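Local coordinates for filamentation induced by cAMP protein Fic (Desulfovibrio alaskensis, PDB 4RGL) that is of undefined function but belongs to the mostly helical Fic/DOC family and carries a C-terminal domain related to helix-turn-helix folds, at residues 22-27 with 251-256; 52-57 with 67-72. All blocks are in the same frame, centred on the assembly; numbering follows the deposited sequence.

Interaction 1: 22-27 with 251-256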
loop_
_atom_site.group_PDB
_atom_site.type_symbol
_atom_site.label_atom_id
_atom_site.label_comp_id
_atom_site.label_asym_id
_atom_site.label_seq_id
_atom_site.Cartn_x
_atom_site.Cartn_y
_atom_site.Cartn_z
ATOM N N VAL A 22 -13.316 -15.122 -6.502
ATOM C CA VAL A 22 -13.593 -15.067 -5.062
ATOM C C VAL A 22 -12.963 -16.293 -4.376
ATOM O O VAL A 22 -12.303 -16.150 -3.345
ATOM C CB VAL A 22 -15.123 -14.974 -4.779
ATOM C CG1 VAL A 22 -15.420 -15.129 -3.291
ATOM C CG2 VAL A 22 -15.697 -13.662 -5.310
ATOM N N ALA A 23 -13.090 -17.476 -5.003
ATOM C CA ALA A 23 -12.512 -18.707 -4.483
ATOM C C ALA A 23 -10.998 -18.610 -4.402
ATOM O O ALA A 23 -10.410 -19.008 -3.393
ATOM C CB ALA A 23 -12.912 -19.881 -5.359
ATOM N N GLU A 24 -10.354 -18.074 -5.459
ATOM C CA GLU A 24 -8.902 -17.988 -5.487
ATOM C C GLU A 24 -8.402 -16.928 -4.482
ATOM O O GLU A 24 -7.525 -17.230 -3.668
ATOM C CB GLU A 24 -8.390 -17.683 -6.907
ATOM C CG GLU A 24 -6.876 -17.855 -7.048
ATOM C CD GLU A 24 -6.324 -17.644 -8.448
ATOM O OE1 GLU A 24 -7.124 -17.662 -9.415
ATOM O OE2 GLU A 24 -5.090 -17.465 -8.578
ATOM N N ILE A 25 -9.019 -15.705 -4.489
ATOM C CA ILE A 25 -8.657 -14.639 -3.538
ATOM C C ILE A 25 -8.803 -15.160 -2.107
ATOM O O ILE A 25 -7.855 -15.087 -1.326
ATOM C CB ILE A 25 -9.509 -13.353 -3.765
ATOM C CG1 ILE A 25 -9.219 -12.730 -5.161
ATOM C CG2 ILE A 25 -9.260 -12.333 -2.645
ATOM C CD1 ILE A 25 -10.175 -11.603 -5.563
ATOM N N GLY A 26 -9.960 -15.765 -1.811
ATOM C CA GLY A 26 -10.230 -16.369 -0.512
ATOM C C GLY A 26 -9.147 -17.334 -0.079
ATOM O O GLY A 26 -8.584 -17.188 1.008
ATOM N N GLU A 27 -8.775 -18.273 -0.973
ATOM C CA GLU A 27 -7.726 -19.249 -0.687
ATOM C C GLU A 27 -6.364 -18.558 -0.482
ATOM O O GLU A 27 -5.655 -18.881 0.470
ATOM C CB GLU A 27 -7.632 -20.289 -1.809
ATOM C CG GLU A 27 -6.636 -21.401 -1.517
ATOM C CD GLU A 27 -6.465 -22.426 -2.621
ATOM O OE1 GLU A 27 -7.272 -22.414 -3.580
ATOM O OE2 GLU A 27 -5.547 -23.270 -2.506
ATOM N N ALA A 251 -2.703 -8.956 -7.297
ATOM C CA ALA A 251 -2.021 -8.191 -6.268
ATOM C C ALA A 251 -1.749 -9.052 -5.044
ATOM O O ALA A 251 -0.602 -9.159 -4.617
ATOM C CB ALA A 251 -2.850 -6.971 -5.881
ATOM N N VAL A 252 -2.786 -9.724 -4.513
ATOM C CA VAL A 252 -2.617 -10.567 -3.333
ATOM C C VAL A 252 -1.721 -11.796 -3.686
ATOM O O VAL A 252 -1.070 -12.353 -2.808
ATOM C CB VAL A 252 -3.986 -10.998 -2.732
ATOM C CG1 VAL A 252 -4.692 -12.011 -3.627
ATOM C CG2 VAL A 252 -3.817 -11.545 -1.320
ATOM N N ARG A 253 -1.596 -12.109 -4.987
ATOM C CA ARG A 253 -0.746 -13.193 -5.450
ATOM C C ARG A 253 0.736 -12.750 -5.466
ATOM O O ARG A 253 1.586 -13.471 -4.960
ATOM C CB ARG A 253 -1.192 -13.669 -6.837
ATOM C CG ARG A 253 -0.550 -14.982 -7.285
ATOM C CD ARG A 253 -1.431 -15.719 -8.285
ATOM N NE ARG A 253 -1.804 -14.872 -9.421
ATOM C CZ ARG A 253 -2.666 -15.237 -10.365
ATOM N NH1 ARG A 253 -3.256 -16.427 -10.312
ATOM N NH2 ARG A 253 -2.954 -14.412 -11.363
ATOM N N GLU A 254 1.031 -11.519 -5.979
ATOM C CA GLU A 254 2.418 -11.017 -5.994
ATOM C C GLU A 254 2.862 -10.603 -4.571
ATOM O O GLU A 254 4.051 -10.408 -4.334
ATOM C CB GLU A 254 2.599 -9.831 -6.991
ATOM C CG GLU A 254 1.964 -8.517 -6.549
ATOM C CD GLU A 254 2.570 -7.267 -7.184
ATOM O OE1 GLU A 254 3.819 -7.166 -7.215
ATOM O OE2 GLU A 254 1.797 -6.333 -7.506
ATOM N N ALA A 255 1.907 -10.520 -3.627
ATOM C CA ALA A 255 2.207 -10.185 -2.236
ATOM C C ALA A 255 2.748 -11.400 -1.482
ATOM O O ALA A 255 3.584 -11.249 -0.597
ATOM C CB ALA A 255 0.964 -9.655 -1.548
ATOM N N VAL A 256 2.266 -12.608 -1.834
ATOM C CA VAL A 256 2.692 -13.848 -1.179
ATOM C C VAL A 256 4.024 -14.349 -1.803
ATOM O O VAL A 256 4.825 -14.985 -1.114
ATOM C CB VAL A 256 1.580 -14.939 -1.259
ATOM C CG1 VAL A 256 2.028 -16.235 -0.588
ATOM C CG2 VAL A 256 0.280 -14.436 -0.640
#
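E24 and R253 face each other from two helices that run in roughly the same direction, with the CA of E24 9.5 Å from the CA of R253, a separation here spanned by two long side chains. Deeper between the helices, the CA of I25 comes to 7.3 Å from the CA of V252. The bridge across the gap is a salt bridge between E24 OE2 and R253 NH1, 2.7 Å apart. It is made by one oxygen and one nitrogen: E24 OE1 lies 4.2 Å from R253 NH1, so the carboxylate does not straddle the guanidinium. The two flat groups are turned 57° apart, and OE2 comes to the guanidinium obliquely.

Glutamate suits its place because its straight chain carries the carboxylate out from the helix toward the partner. Arginine is long and flexible enough to reach across: its CB does not point at the other helix, but the bend at chi3 (53°) brings the guanidinium over to E24. A second acidic group, D250, makes a salt bridge with R253 NH2, so the guanidinium is shared between two carboxylates. R249 forms a long, weak ion pair with E24 OE1.

Below the charged pair the interface turns apolar. I25 lies against L245 and the chain of R249, while V252 packs on I28 and L211; these branched residues suit the sheltered side. The ion pair itself is at the surface, where water would probably screen it, so it joins helices 16-32 and 238-257 there, with apolar contacts on the sheltered side.

Interaction 2: 52-57 with 67-72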
loop_
_atom_site.group_PDB
_atom_site.type_symbol
_atom_site.label_atom_id
_atom_site.label_comp_id
_atom_site.label_asym_id
_atom_site.label_seq_id
_atom_site.Cartn_x
_atom_site.Cartn_y
_atom_site.Cartn_z
ATOM N N THR A 52 0.888 2.121 -2.703
ATOM C CA THR A 52 -0.531 2.451 -2.892
ATOM C C THR A 52 -0.703 3.964 -3.190
ATOM O O THR A 52 -1.365 4.333 -4.165
ATOM C CB THR A 52 -1.336 2.037 -1.637
ATOM O OG1 THR A 52 -1.400 0.615 -1.576
ATOM C CG2 THR A 52 -2.748 2.622 -1.622
ATOM N N ILE A 53 -0.081 4.818 -2.369
ATOM C CA ILE A 53 -0.197 6.264 -2.500
ATOM C C ILE A 53 0.423 6.729 -3.826
ATOM O O ILE A 53 -0.243 7.414 -4.604
ATOM C CB ILE A 53 0.458 6.974 -1.280
ATOM C CG1 ILE A 53 -0.339 6.660 0.022
ATOM C CG2 ILE A 53 0.562 8.482 -1.514
ATOM C CD1 ILE A 53 0.402 6.932 1.286
ATOM N N GLN A 54 1.679 6.321 -4.100
ATOM C CA GLN A 54 2.377 6.732 -5.312
ATOM C C GLN A 54 1.577 6.335 -6.561
ATOM O O GLN A 54 1.353 7.172 -7.426
ATOM C CB GLN A 54 3.790 6.126 -5.357
ATOM C CG GLN A 54 4.662 6.652 -6.511
ATOM C CD GLN A 54 4.301 6.044 -7.841
ATOM O OE1 GLN A 54 4.053 4.844 -7.956
ATOM N NE2 GLN A 54 4.328 6.847 -8.880
ATOM N N ALA A 55 1.116 5.071 -6.632
ATOM C CA ALA A 55 0.373 4.585 -7.798
ATOM C C ALA A 55 -0.983 5.292 -7.933
ATOM O O ALA A 55 -1.312 5.768 -9.018
ATOM C CB ALA A 55 0.172 3.084 -7.706
ATOM N N SER A 56 -1.753 5.400 -6.818
ATOM C CA SER A 56 -3.071 6.071 -6.836
ATOM C C SER A 56 -2.942 7.513 -7.345
ATOM O O SER A 56 -3.742 7.943 -8.180
ATOM C CB SER A 56 -3.701 6.058 -5.444
ATOM O OG SER A 56 -4.990 6.650 -5.444
ATOM N N LEU A 57 -1.881 8.232 -6.905
ATOM C CA LEU A 57 -1.628 9.607 -7.349
ATOM C C LEU A 57 -1.071 9.631 -8.781
ATOM O O LEU A 57 -1.394 10.539 -9.546
ATOM C CB LEU A 57 -0.654 10.324 -6.389
ATOM C CG LEU A 57 -1.221 10.702 -5.006
ATOM C CD1 LEU A 57 -0.135 11.157 -4.090
ATOM C CD2 LEU A 57 -2.259 11.775 -5.121
ATOM N N GLU A 67 10.527 6.583 -5.510
ATOM C CA GLU A 67 11.665 7.060 -4.719
ATOM C C GLU A 67 11.356 8.446 -4.095
ATOM O O GLU A 67 11.680 8.683 -2.927
ATOM C CB GLU A 67 12.932 7.132 -5.603
ATOM C CG GLU A 67 14.191 7.563 -4.857
ATOM C CD GLU A 67 15.432 7.711 -5.725
ATOM O OE1 GLU A 67 15.471 7.106 -6.823
ATOM O OE2 GLU A 67 16.387 8.390 -5.280
ATOM N N GLN A 68 10.694 9.340 -4.868
ATOM C CA GLN A 68 10.331 10.680 -4.390
ATOM C C GLN A 68 9.225 10.602 -3.330
ATOM O O GLN A 68 9.380 11.158 -2.243
ATOM C CB GLN A 68 9.886 11.578 -5.557
ATOM C CG GLN A 68 11.023 11.976 -6.489
ATOM C CD GLN A 68 10.541 12.860 -7.613
ATOM O OE1 GLN A 68 9.846 12.416 -8.537
ATOM N NE2 GLN A 68 10.935 14.128 -7.581
ATOM N N VAL A 69 8.118 9.882 -3.637
ATOM C CA VAL A 69 6.994 9.728 -2.703
ATOM C C VAL A 69 7.499 9.120 -1.368
ATOM O O VAL A 69 7.110 9.589 -0.294
ATOM C CB VAL A 69 5.861 8.876 -3.327
ATOM C CG1 VAL A 69 4.795 8.526 -2.288
ATOM C CG2 VAL A 69 5.240 9.595 -4.521
ATOM N N THR A 70 8.434 8.145 -1.447
ATOM C CA THR A 70 9.056 7.555 -0.259
ATOM C C THR A 70 9.760 8.643 0.558
ATOM O O THR A 70 9.522 8.757 1.761
ATOM C CB THR A 70 10.042 6.446 -0.669
ATOM O OG1 THR A 70 9.349 5.461 -1.430
ATOM C CG2 THR A 70 10.717 5.797 0.529
ATOM N N ALA A 71 10.582 9.479 -0.114
ATOM C CA ALA A 71 11.334 10.543 0.539
ATOM C C ALA A 71 10.396 11.583 1.192
ATOM O O ALA A 71 10.695 12.071 2.282
ATOM C CB ALA A 71 12.251 11.220 -0.461
ATOM N N VAL A 72 9.244 11.900 0.533
ATOM C CA VAL A 72 8.250 12.836 1.093
ATOM C C VAL A 72 7.724 12.292 2.408
ATOM O O VAL A 72 7.763 12.984 3.424
ATOM C CB VAL A 72 7.081 13.104 0.104
ATOM C CG1 VAL A 72 6.038 14.029 0.728
ATOM C CG2 VAL A 72 7.590 13.675 -1.202
#
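Q54 and V69 meet because the glutamine sends CG anti to its backbone N (chi1 -172°) and out toward the other helix, then bends at chi2 (-77°) so that the amide turns away and leaves the aliphatic part against the valine. V69 points both methyls into the same gap. Its CG2 lies 3.6 Å from Q54 CG, and its CG1 sits 4.0 Å from Q54 CB, so the isopropyl group rests across the first two carbons of the glutamine. The two side chains cross at about a right angle. A flank is added by I53, whose CG2 reaches V69 CG1 at 4.3 Å.

The backbones are near each other here, with Q54 CA 6.1 Å from V69 CA. A short, branched valine suits such a spacing, filling the gap with its two methyls. Glutamine serves in two ways, offering methylenes to the valine while its polar end is occupied elsewhere. The amide nitrogen NE2 donates a hydrogen bond to the carbonyl O of L64, in the link just before helix 66-74, and this satisfies a buried donor and helps to fix how the amide is turned. No hydrogen bond joins the two segments themselves; the contact is apolar and buried.

V69 also touches I50, one turn back along helix 42-59, and V88 of helix 82-95. Helix 66-74 thus touches both helix 42-59 and helix 82-95, which also meet each other through L57 and V88.

Overall arrangement
From the N terminus the chain first runs along helix 16-32, which supplies one side of interaction 1, and then along helix 42-59, which supplies one side of interaction 2. A short link leads to helix 66-74, and interaction 2 closes this small local loop at once. Interaction 1 closes a loop of some 220 residues, when helix 238-257 returns to helix 16-32, so the small loop is nested inside the large one, which also encloses the Fic/DOC family region. The centres of interactions 1 and 2 lie about 24 Å apart. Interaction 1 joins helix 16-32 to helix 238-257 at the surface; interaction 2 packs two successive helices across each other, side chains buried.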